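Local coordinates for protein PspGI restriction endonuclease (Pyrococcus sp. GI-H, PDB 3BM3) that is a restriction endonuclease that, as a dimer, binds its DNA target with base flipping and probably cuts it site-specifically, at residues Q15-P18 against E22-E25; D38-K43 against I50-I55; K102-I107 against W188-D193; L156-R161 against R168-E173. The protein carries 2 engineered substitutions. One frame throughout, in Å; residues are numbered along the deposited sequence.

Interaction 1: Q15-P18 against E22-E25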
# COMPACT_ATOMS: atom_id res chain seq x y z
N GLN C 15 18.67 -6.33 -13.89
CA GLN C 15 19.96 -5.63 -13.72
C GLN C 15 20.62 -5.29 -15.05
O GLN C 15 21.59 -4.53 -15.08
CB GLN C 15 20.91 -6.41 -12.85
CG GLN C 15 20.43 -6.49 -11.44
CD GLN C 15 21.28 -7.41 -10.59
OE1 GLN C 15 21.97 -8.31 -11.08
NE2 GLN C 15 21.19 -7.22 -9.29
N ASN C 16 20.09 -5.87 -16.12
CA ASN C 16 20.47 -5.54 -17.49
C ASN C 16 19.69 -4.39 -18.11
O ASN C 16 20.02 -3.94 -19.22
CB ASN C 16 20.28 -6.76 -18.37
CG ASN C 16 21.34 -7.80 -18.11
OD1 ASN C 16 22.50 -7.58 -18.41
ND2 ASN C 16 20.97 -8.89 -17.46
N ILE C 17 18.67 -3.92 -17.41
CA ILE C 17 17.87 -2.81 -17.89
C ILE C 17 18.42 -1.52 -17.31
O ILE C 17 18.53 -1.39 -16.09
CB ILE C 17 16.37 -2.93 -17.52
CG1 ILE C 17 15.77 -4.25 -18.05
CG2 ILE C 17 15.65 -1.71 -18.05
CD1 ILE C 17 14.38 -4.50 -17.65
N PRO C 18 18.76 -0.56 -18.16
CA PRO C 18 19.30 0.69 -17.68
C PRO C 18 18.43 1.32 -16.59
O PRO C 18 17.21 1.14 -16.60
CB PRO C 18 19.30 1.55 -18.93
CG PRO C 18 19.58 0.58 -20.02
CD PRO C 18 18.77 -0.62 -19.64
N GLU C 22 18.48 7.02 -16.16
CA GLU C 22 19.03 7.02 -17.51
C GLU C 22 17.95 7.00 -18.57
O GLU C 22 18.03 7.71 -19.58
CB GLU C 22 20.01 5.86 -17.69
CG GLU C 22 21.22 6.01 -16.77
CD GLU C 22 22.25 4.92 -16.89
OE1 GLU C 22 22.20 4.10 -17.84
OE2 GLU C 22 23.14 4.90 -15.99
N ILE C 23 16.91 6.21 -18.32
CA ILE C 23 15.81 6.10 -19.24
C ILE C 23 15.06 7.42 -19.31
O ILE C 23 14.67 7.85 -20.39
CB ILE C 23 14.87 4.95 -18.86
CG1 ILE C 23 15.63 3.61 -18.99
CG2 ILE C 23 13.64 4.97 -19.71
CD1 ILE C 23 14.81 2.38 -18.62
N ILE C 24 14.87 8.07 -18.16
CA ILE C 24 14.19 9.36 -18.12
C ILE C 24 15.01 10.38 -18.92
O ILE C 24 14.46 11.19 -19.71
CB ILE C 24 13.97 9.83 -16.67
CG1 ILE C 24 12.88 8.97 -15.99
CG2 ILE C 24 13.55 11.33 -16.59
CD1 ILE C 24 11.49 9.29 -16.44
N GLU C 25 16.33 10.35 -18.74
CA GLU C 25 17.20 11.28 -19.51
C GLU C 25 17.08 11.00 -21.00
O GLU C 25 17.00 11.93 -21.79
CB GLU C 25 18.65 11.22 -19.05
CG GLU C 25 18.92 11.78 -17.64
CD GLU C 25 18.45 13.24 -17.43
OE1 GLU C 25 18.49 14.04 -18.39
OE2 GLU C 25 18.05 13.58 -16.29

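Interaction 2: D38-K43 against I50-I55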
# COMPACT_ATOMS: atom_id res chain seq x y z
N ASP C 38 10.86 25.02 -21.37
CA ASP C 38 11.06 26.44 -21.75
C ASP C 38 9.75 27.13 -22.15
O ASP C 38 9.67 28.36 -22.11
CB ASP C 38 11.98 26.56 -22.96
CG ASP C 38 13.40 26.17 -22.67
OD1 ASP C 38 13.79 26.11 -21.49
OD2 ASP C 38 14.11 25.88 -23.65
N ARG C 39 8.77 26.34 -22.55
CA ARG C 39 7.49 26.82 -23.05
C ARG C 39 6.36 26.55 -22.05
O ARG C 39 5.19 26.57 -22.41
CB ARG C 39 7.20 26.15 -24.38
CG ARG C 39 8.21 26.51 -25.48
CD ARG C 39 7.60 26.41 -26.87
NE ARG C 39 6.30 27.06 -26.95
CZ ARG C 39 6.10 28.38 -26.92
NH1 ARG C 39 7.13 29.23 -26.83
NH2 ARG C 39 4.87 28.86 -26.99
N LEU C 40 6.71 26.33 -20.79
CA LEU C 40 5.73 25.97 -19.75
C LEU C 40 4.65 27.06 -19.65
O LEU C 40 4.97 28.26 -19.61
CB LEU C 40 6.43 25.80 -18.41
CG LEU C 40 6.11 24.63 -17.47
CD1 LEU C 40 5.28 23.51 -18.03
CD2 LEU C 40 7.41 24.13 -16.84
N PHE C 41 3.39 26.61 -19.65
CA PHE C 41 2.18 27.44 -19.50
C PHE C 41 1.87 28.27 -20.74
O PHE C 41 0.97 29.13 -20.72
CB PHE C 41 2.25 28.29 -18.24
CG PHE C 41 2.39 27.49 -17.02
CD1 PHE C 41 1.40 26.56 -16.69
CD2 PHE C 41 3.49 27.63 -16.20
CE1 PHE C 41 1.51 25.83 -15.54
CE2 PHE C 41 3.60 26.88 -15.06
CZ PHE C 41 2.63 25.97 -14.72
N GLU C 42 2.58 27.98 -21.82
CA GLU C 42 2.34 28.59 -23.10
C GLU C 42 1.67 27.54 -23.98
O GLU C 42 1.73 26.34 -23.69
CB GLU C 42 3.66 29.11 -23.68
CG GLU C 42 4.33 30.15 -22.74
CD GLU C 42 5.76 30.51 -23.10
OE1 GLU C 42 6.18 30.28 -24.26
OE2 GLU C 42 6.46 31.04 -22.20
N LYS C 43 0.98 27.97 -25.03
CA LYS C 43 0.37 27.03 -25.97
C LYS C 43 1.43 26.34 -26.83
O LYS C 43 2.42 26.97 -27.20
CB LYS C 43 -0.66 27.75 -26.86
CG LYS C 43 -1.88 28.28 -26.09
CD LYS C 43 -3.13 28.34 -26.97
CE LYS C 43 -4.41 28.62 -26.15
NZ LYS C 43 -4.71 27.53 -25.17
N ILE C 50 0.99 23.91 -22.58
CA ILE C 50 2.04 23.06 -22.04
C ILE C 50 2.01 23.17 -20.53
O ILE C 50 2.40 24.18 -19.96
CB ILE C 50 3.43 23.45 -22.56
CG1 ILE C 50 3.45 23.30 -24.08
CG2 ILE C 50 4.53 22.57 -21.91
CD1 ILE C 50 4.57 24.05 -24.73
N THR C 51 1.49 22.15 -19.89
CA THR C 51 1.39 22.17 -18.44
C THR C 51 2.35 21.16 -17.84
O THR C 51 2.75 20.20 -18.51
CB THR C 51 0.01 21.78 -18.00
OG1 THR C 51 -0.28 20.43 -18.42
CG2 THR C 51 -1.03 22.76 -18.57
N PRO C 52 2.71 21.35 -16.55
CA PRO C 52 3.49 20.34 -15.87
C PRO C 52 2.88 18.95 -15.98
O PRO C 52 3.61 17.97 -16.19
CB PRO C 52 3.52 20.85 -14.44
CG PRO C 52 3.49 22.34 -14.58
CD PRO C 52 2.49 22.53 -15.69
N SER C 53 1.56 18.84 -15.82
CA SER C 53 0.93 17.51 -15.82
C SER C 53 1.11 16.89 -17.22
O SER C 53 1.42 15.71 -17.33
CB SER C 53 -0.53 17.59 -15.42
OG SER C 53 -1.10 16.31 -15.18
N ARG C 54 0.91 17.67 -18.28
CA ARG C 54 1.09 17.13 -19.61
C ARG C 54 2.52 16.71 -19.90
O ARG C 54 2.74 15.69 -20.52
CB ARG C 54 0.59 18.10 -20.67
CG ARG C 54 -0.89 18.21 -20.62
CD ARG C 54 -1.36 19.16 -21.67
NE ARG C 54 -2.82 19.12 -21.79
CZ ARG C 54 -3.64 20.17 -21.74
NH1 ARG C 54 -3.17 21.41 -21.55
NH2 ARG C 54 -4.95 20.00 -21.88
N ILE C 55 3.49 17.50 -19.46
CA ILE C 55 4.87 17.15 -19.65
C ILE C 55 5.18 15.91 -18.87
O ILE C 55 5.85 14.98 -19.36
CB ILE C 55 5.80 18.28 -19.20
CG1 ILE C 55 5.65 19.46 -20.17
CG2 ILE C 55 7.25 17.82 -19.20
CD1 ILE C 55 6.47 20.67 -19.79

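Interaction 3: K102-I107 against W188-D193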
# COMPACT_ATOMS: atom_id res chain seq x y z
N LYS C 102 9.45 5.30 -9.31
CA LYS C 102 10.67 6.10 -9.36
C LYS C 102 10.60 7.09 -10.51
O LYS C 102 11.02 8.24 -10.39
CB LYS C 102 11.90 5.21 -9.45
CG LYS C 102 13.22 5.98 -9.53
CD LYS C 102 13.59 6.69 -8.24
CE LYS C 102 15.10 6.94 -8.12
NZ LYS C 102 15.94 5.79 -8.54
N ALA C 103 10.10 6.64 -11.66
CA ALA C 103 10.03 7.50 -12.84
C ALA C 103 9.22 8.76 -12.54
O ALA C 103 9.64 9.89 -12.86
CB ALA C 103 9.44 6.74 -14.02
N PHE C 104 8.10 8.59 -11.85
CA PHE C 104 7.25 9.72 -11.55
C PHE C 104 7.96 10.70 -10.60
O PHE C 104 7.96 11.90 -10.83
CB PHE C 104 5.91 9.25 -11.00
CG PHE C 104 4.98 10.36 -10.70
CD1 PHE C 104 4.70 11.31 -11.66
CD2 PHE C 104 4.39 10.46 -9.47
CE1 PHE C 104 3.80 12.35 -11.38
CE2 PHE C 104 3.48 11.51 -9.20
CZ PHE C 104 3.22 12.45 -10.17
N GLU C 105 8.68 10.16 -9.64
CA GLU C 105 9.40 10.96 -8.68
C GLU C 105 10.52 11.71 -9.38
O GLU C 105 10.72 12.90 -9.15
CB GLU C 105 9.91 10.08 -7.54
CG GLU C 105 8.67 9.54 -6.78
CD GLU C 105 8.91 8.61 -5.59
OE1 GLU C 105 9.83 8.88 -4.79
OE2 GLU C 105 8.07 7.68 -5.42
N ILE C 106 11.21 11.05 -10.31
CA ILE C 106 12.24 11.75 -11.08
C ILE C 106 11.68 12.90 -11.93
O ILE C 106 12.22 14.00 -11.94
CB ILE C 106 13.03 10.80 -11.96
CG1 ILE C 106 13.82 9.84 -11.06
CG2 ILE C 106 13.94 11.61 -12.90
CD1 ILE C 106 14.43 8.64 -11.76
N ILE C 107 10.60 12.60 -12.63
CA ILE C 107 9.91 13.59 -13.43
C ILE C 107 9.53 14.78 -12.56
O ILE C 107 9.76 15.93 -12.94
CB ILE C 107 8.71 12.92 -14.08
CG1 ILE C 107 9.25 11.92 -15.14
CG2 ILE C 107 7.80 13.96 -14.69
CD1 ILE C 107 8.14 11.03 -15.73
N TRP C 188 1.39 17.59 1.87
CA TRP C 188 0.63 17.61 0.65
C TRP C 188 0.75 16.25 -0.02
O TRP C 188 1.80 15.64 0.02
CB TRP C 188 1.13 18.69 -0.32
CG TRP C 188 1.07 20.09 0.19
CD1 TRP C 188 0.61 20.52 1.39
CD2 TRP C 188 1.53 21.26 -0.50
NE1 TRP C 188 0.76 21.88 1.50
CE2 TRP C 188 1.29 22.36 0.34
CE3 TRP C 188 2.05 21.49 -1.78
CZ2 TRP C 188 1.61 23.66 -0.04
CZ3 TRP C 188 2.39 22.79 -2.14
CH2 TRP C 188 2.14 23.84 -1.29
N PHE C 189 -0.34 15.82 -0.62
CA PHE C 189 -0.37 14.53 -1.29
C PHE C 189 -0.54 14.79 -2.76
O PHE C 189 -1.41 15.54 -3.21
CB PHE C 189 -1.58 13.74 -0.82
CG PHE C 189 -1.74 12.42 -1.49
CD1 PHE C 189 -1.14 11.29 -0.95
CD2 PHE C 189 -2.45 12.30 -2.65
CE1 PHE C 189 -1.24 10.06 -1.59
CE2 PHE C 189 -2.55 11.06 -3.29
CZ PHE C 189 -1.97 9.96 -2.74
N VAL C 190 0.26 14.06 -3.53
CA VAL C 190 0.18 14.09 -4.98
C VAL C 190 -0.04 12.67 -5.49
O VAL C 190 0.73 11.78 -5.17
CB VAL C 190 1.50 14.60 -5.60
CG1 VAL C 190 1.42 14.57 -7.09
CG2 VAL C 190 1.84 15.96 -5.07
N GLY C 191 -1.10 12.50 -6.28
CA GLY C 191 -1.39 11.24 -6.91
C GLY C 191 -1.40 11.51 -8.38
O GLY C 191 -1.68 12.63 -8.82
N PHE C 192 -1.01 10.53 -9.16
CA PHE C 192 -0.98 10.70 -10.59
C PHE C 192 -1.85 9.59 -11.19
O PHE C 192 -1.40 8.71 -11.91
CB PHE C 192 0.46 10.64 -11.09
CG PHE C 192 0.70 11.48 -12.32
CD1 PHE C 192 0.48 12.82 -12.27
CD2 PHE C 192 1.14 10.91 -13.50
CE1 PHE C 192 0.66 13.62 -13.40
CE2 PHE C 192 1.34 11.70 -14.61
CZ PHE C 192 1.12 13.06 -14.53
N ASP C 193 -3.13 9.68 -10.84
CA ASP C 193 -4.05 8.56 -10.97
C ASP C 193 -5.36 9.10 -11.42
O ASP C 193 -6.03 9.84 -10.70
CB ASP C 193 -4.18 7.82 -9.62
CG ASP C 193 -4.97 6.53 -9.71
OD1 ASP C 193 -5.75 6.37 -10.67
OD2 ASP C 193 -4.83 5.70 -8.78

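Interaction 4: L156-R161 against R168-E173. With nucleotides of chain A; nucleotides of chain B.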
# COMPACT_ATOMS: atom_id res chain seq x y z
N LEU C 156 6.07 19.03 3.17
CA LEU C 156 6.30 17.62 2.99
C LEU C 156 5.34 17.19 1.89
O LEU C 156 4.13 17.46 1.95
CB LEU C 156 6.00 16.86 4.26
CG LEU C 156 6.64 17.46 5.49
CD1 LEU C 156 6.35 16.61 6.69
CD2 LEU C 156 8.14 17.61 5.24
N ILE C 157 5.90 16.53 0.89
CA ILE C 157 5.11 16.09 -0.24
C ILE C 157 5.27 14.61 -0.41
O ILE C 157 6.41 14.12 -0.52
CB ILE C 157 5.52 16.77 -1.53
CG1 ILE C 157 5.50 18.29 -1.36
CG2 ILE C 157 4.53 16.35 -2.64
CD1 ILE C 157 5.87 19.11 -2.61
N THR C 158 4.15 13.90 -0.40
CA THR C 158 4.12 12.48 -0.67
C THR C 158 3.59 12.36 -2.09
O THR C 158 2.66 13.06 -2.48
CB THR C 158 3.26 11.71 0.36
OG1 THR C 158 3.85 11.83 1.66
CG2 THR C 158 3.17 10.24 -0.02
N VAL C 159 4.23 11.50 -2.89
CA VAL C 159 3.93 11.39 -4.27
C VAL C 159 3.67 9.92 -4.57
O VAL C 159 4.43 9.06 -4.15
CB VAL C 159 5.11 11.91 -5.06
CG1 VAL C 159 5.01 11.54 -6.49
CG2 VAL C 159 5.22 13.43 -4.89
N LYS C 160 2.57 9.65 -5.25
CA LYS C 160 2.23 8.31 -5.74
C LYS C 160 1.77 8.36 -7.18
O LYS C 160 1.22 9.36 -7.58
CB LYS C 160 1.16 7.65 -4.88
CG LYS C 160 1.66 7.36 -3.49
CD LYS C 160 0.70 6.57 -2.70
CE LYS C 160 1.17 6.50 -1.26
NZ LYS C 160 2.46 5.85 -1.12
N ARG C 161 2.03 7.30 -7.93
CA ARG C 161 1.56 7.20 -9.30
C ARG C 161 0.11 6.74 -9.18
O ARG C 161 -0.76 7.55 -8.81
CB ARG C 161 2.46 6.28 -10.10
CG ARG C 161 2.15 6.23 -11.56
CD ARG C 161 3.15 5.35 -12.24
NE ARG C 161 2.90 5.21 -13.66
CZ ARG C 161 1.96 4.45 -14.22
NH1 ARG C 161 1.07 3.78 -13.48
NH2 ARG C 161 1.83 4.40 -15.54
N ARG C 168 -4.00 5.77 2.18
CA ARG C 168 -4.02 5.71 3.64
C ARG C 168 -2.61 5.72 4.24
O ARG C 168 -2.45 6.09 5.38
CB ARG C 168 -4.82 4.53 4.16
CG ARG C 168 -6.31 4.68 3.88
CD ARG C 168 -7.10 3.67 4.68
NE ARG C 168 -8.53 3.79 4.40
CZ ARG C 168 -9.12 3.34 3.31
NH1 ARG C 168 -8.42 2.65 2.39
NH2 ARG C 168 -10.42 3.51 3.13
N GLU C 169 -1.60 5.31 3.46
CA GLU C 169 -0.22 5.40 3.88
C GLU C 169 0.14 6.84 4.17
O GLU C 169 0.86 7.13 5.10
CB GLU C 169 0.74 4.87 2.85
CG GLU C 169 0.60 3.37 2.64
CD GLU C 169 1.50 2.83 1.57
OE1 GLU C 169 2.13 3.62 0.85
OE2 GLU C 169 1.56 1.58 1.51
N ALA C 170 -0.39 7.74 3.34
CA ALA C 170 -0.09 9.17 3.49
C ALA C 170 -0.75 9.70 4.75
O ALA C 170 -0.14 10.49 5.48
CB ALA C 170 -0.56 9.92 2.28
N VAL C 171 -1.97 9.24 5.03
CA VAL C 171 -2.70 9.63 6.23
C VAL C 171 -1.90 9.12 7.42
O VAL C 171 -1.67 9.83 8.37
CB VAL C 171 -4.12 9.08 6.27
CG1 VAL C 171 -4.82 9.42 7.60
CG2 VAL C 171 -4.97 9.59 5.08
N GLY C 172 -1.38 7.90 7.31
CA GLY C 172 -0.55 7.30 8.35
C GLY C 172 0.71 8.10 8.59
O GLY C 172 1.05 8.43 9.72
N GLU C 173 1.42 8.41 7.51
CA GLU C 173 2.62 9.19 7.59
C GLU C 173 2.35 10.56 8.25
O GLU C 173 3.06 11.01 9.16
CB GLU C 173 3.23 9.37 6.20
CG GLU C 173 4.49 10.15 6.24
CD GLU C 173 5.13 10.33 4.90
OE1 GLU C 173 4.63 9.75 3.91
OE2 GLU C 173 6.10 11.10 4.84
P DA A 6 1.50 1.78 -10.94
OP1 DA A 6 1.07 3.15 -10.56
OP2 DA A 6 0.70 1.02 -11.94
O5' DA A 6 3.01 1.92 -11.44
C5' DA A 6 3.64 0.84 -12.12
C4' DA A 6 3.41 0.99 -13.60
O4' DA A 6 4.20 2.07 -14.14
C3' DA A 6 3.77 -0.25 -14.41
O3' DA A 6 2.67 -0.57 -15.25
C2' DA A 6 4.97 0.19 -15.24
C1' DA A 6 4.68 1.66 -15.41
N9 DA A 6 5.83 2.50 -15.75
C8 DA A 6 5.77 3.83 -16.11
N7 DA A 6 6.94 4.35 -16.39
C5 DA A 6 7.83 3.30 -16.21
C6 DA A 6 9.22 3.21 -16.35
N6 DA A 6 9.99 4.24 -16.73
N1 DA A 6 9.80 2.02 -16.10
C2 DA A 6 9.03 0.99 -15.73
N3 DA A 6 7.71 0.95 -15.55
C4 DA A 6 7.16 2.15 -15.81
P DC A 5 4.24 4.61 -6.26
OP1 DC A 5 4.06 5.66 -7.27
OP2 DC A 5 3.65 4.76 -4.90
O5' DC A 5 3.71 3.25 -6.89
C5' DC A 5 4.20 2.81 -8.14
C4' DC A 5 3.63 1.45 -8.46
O4' DC A 5 4.08 0.54 -7.43
C3' DC A 5 2.10 1.42 -8.44
O3' DC A 5 1.62 0.86 -9.65
C2' DC A 5 1.74 0.53 -7.26
C1' DC A 5 3.00 -0.28 -7.02
N1 DC A 5 3.20 -0.60 -5.60
C2 DC A 5 3.49 -1.91 -5.24
O2 DC A 5 3.66 -2.75 -6.13
N3 DC A 5 3.59 -2.22 -3.93
C4 DC A 5 3.43 -1.27 -3.00
N4 DC A 5 3.50 -1.63 -1.71
C5 DC A 5 3.19 0.08 -3.35
C6 DC A 5 3.08 0.38 -4.64
P DA B 4 -10.66 0.63 0.37
OP1 DA B 4 -11.34 1.11 1.60
OP2 DA B 4 -9.67 1.51 -0.32
O5' DA B 4 -9.95 -0.73 0.74
C5' DA B 4 -10.74 -1.88 1.03
C4' DA B 4 -9.94 -3.13 0.75
O4' DA B 4 -9.87 -3.37 -0.67
C3' DA B 4 -8.50 -3.03 1.24
O3' DA B 4 -8.15 -4.27 1.82
C2' DA B 4 -7.71 -2.76 -0.02
C1' DA B 4 -8.51 -3.52 -1.06
N9 DA B 4 -8.39 -3.00 -2.42
C8 DA B 4 -8.47 -1.69 -2.83
N7 DA B 4 -8.35 -1.54 -4.13
C5 DA B 4 -8.18 -2.83 -4.60
C6 DA B 4 -8.01 -3.35 -5.89
N6 DA B 4 -7.99 -2.59 -6.99
N1 DA B 4 -7.87 -4.69 -6.02
C2 DA B 4 -7.90 -5.44 -4.91
N3 DA B 4 -8.06 -5.07 -3.64
C4 DA B 4 -8.20 -3.74 -3.56
O HOH W 1 5.97 9.60 1.65

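Interaction 1: Q15-P18 against E22-E25
Pro18 and Ile23 meet where a loop packs against the first turn of helix 20-31: the chain just ahead of the helix is covered by side chains of its first turn. No hydrogen bond joins 15-18 to 22-25, and the pairing is van der Waals packing, partly of a methyl against a carbonyl oxygen. CD1 of Ile23 comes to 3.4 Å from the carbonyl O of Pro18, and its CG1 lies 4.2 Å from CB of the Pro18 ring. The CD1 methyl of Ile23 also reaches back along the loop, 4.2 Å from CG2 of Ile17.

Isoleucine suits this place because its longer branch can point back along the helix. With chi1 at -65°, CG1 stands beside the backbone N, and chi2 at 179° stretches CD1 onward to the loop. Proline suits the other side: its ring is a compact, rigid apolar surface, and its fixed phi helps hold the extended backbone that leads into the helix.

The next shell fixes the loop. Arg99 of helix 85-115 is hydrogen-bonded through NH1 to the O of Pro18 and through NH2 to the O of Ile17, while its side chain also touches Ile23. Tyr70 of helix 52-80 packs on Pro18, and Tyr67 and Val74 of that helix on Ile17. Asn16 is tied down through OD1 by Asp8 N.

At the exposed margin, Glu22 carries its carboxylate on an extended chain past the proline ring, with OE1 4.0 Å from CB of Pro18.

Interaction 2: D38-K43 against I50-I55
Ile50 packs against a type II beta turn from Arg39 to Glu42, just ahead of helix 52-80. Its CB lies 3.5 Å from the O of Glu42 and also close to the O of Arg39. From there the branches part: CG2 turns to CD1 of Leu40, 4.1 Å away, while CG1, beside the backbone N at chi1 -61°, passes the O of Glu42 and brings CD1 to 3.4 Å from CB of Arg39 in the arginine conformer described. A beta-branched chain fits here because it fills two directions against the turn at once.

The backbone of Ile50 is gripped twice. Phe41 N donates to its O at 2.6 Å, in the carbonyl plane, and Ile50 N donates to the O of Glu42 at 2.8 Å, almost straight at 178°. Phe41 holds the third turn position with a positive phi of 73°, a conformation that side-chain-bearing residues adopt less readily than glycine.

Thr51 N-caps the helix, its OG1 accepting from Arg54 N, and Pro52 follows in the first turn, where a residue without N-H costs no helical bond. Leu40 directs CD1 at this helix start, 3.5 Å from CD1 of Ile55. Phe115 of helix 85-115 touches both Leu40 and Phe41. The side chains of Phe41 and Pro52 cross at about a right angle, with CE1 of Phe41 3.4 Å from CD of Pro52.

Interaction 3: K102-I107 against W188-D193
Phe104, on helix 85-115, and Phe192 of 188-193 face each other with their CA atoms 8.3 Å apart, a gap that the two side chains, both directed across it, fill. Phe104 holds its ring out from the helix with CG anti to the backbone N (chi1 -178°). The two rings form an offset stack, their centroids 4.5 Å apart and their planes inclined at 26°. It is the outer part of the Phe104 ring that overlaps its partner: CE1 sits over the Phe192 face, 3.4 Å from CG of Phe192.

The stem of Phe192 joins in as well. Its CB lies over the face of Phe104, 3.8 Å from the ring centroid, as a CH-pi contact. Val190 comes instead to the edge, its CG1 4.1 Å from CZ of Phe104. Flat rings can stack face to face between helix and sheet, while the short valine fits at the ring edge, with no polar atom to satisfy among the touching groups.

Phe246 meets the Phe192 ring edge-to-face, and Val159 of the neighbouring strand packs on Phe104. Near the centre of the chain, this is part of the hydrophobic layer between a long helix and the central mixed sheet, consistent with the PD-(D/E)XK nuclease fold.

Interaction 4: L156-R161 against R168-E173
Lys160 places CG beside its backbone N (chi1 -66°), runs out straight and bends only at its last torsion (-62°), which swings NZ to OE1 of Glu169. Glu169 arrives across it at about a right angle on an extended chain, and the salt bridge measures 3.0 Å, with NZ nearly on the C-O axis of OE1.

One helical turn later Glu173 slides past Thr158 in the opposite direction. In the threonine conformer described, a water spans the pair, accepting from OG1 of Thr158 at 3.1 Å and donating to OE1 of Glu173 at 2.6 Å. Small Ala170 lets the helix approach the strand, its CB 4.4 Å from CG2 of Thr158 in that same conformer. Strand 155-160 and helix 167-181 begin a beta-alpha-beta crossover, and their segments run nearly antiparallel, at 161°.

DNA borders both segments. Arg161 N donates to OP1 of DC5 of chain A at 2.7 Å, and Arg161 NH1 binds OP1 of DA6 of chain A edge-on at 3.0 Å. The sugar O4' of DA6 lies over one guanidinium face. Arg168 takes the phosphate of DA4 of chain B in two prongs, NH1 to OP2 at 3.2 Å, nearly straight, and NH2 to OP1 at 3.0 Å, more bent; its NE pairs with Glu135 of the second subunit.

The arginines thus suit backbone phosphates, whereas the salt bridge to Glu169 holds the orientation of the NZ end of Lys160.

Interaction 3 is the hub of the four contacts. Interaction 1 reaches it through Ile24, whose CD1 is 3.7 Å from CG1 of Ile107, and interaction 2 through Ser53, whose OG is 3.7 Å from CE1 of Phe192. Interaction 4 lies about 10 Å away between centres and shares its sheet: Val190 N is 2.8 Å from Thr158 O, a probable hydrogen bond between neighbouring strands. Interaction 4 provides several grips on DNA phosphates, and interaction 3 comes to about 3 Å from the DNA at its nearest atom. The nearest atoms of interactions 1 and 2 lie about 4 Å and about 11 Å from the DNA. These two N-terminal contacts, with centres about 25 Å apart, do not touch.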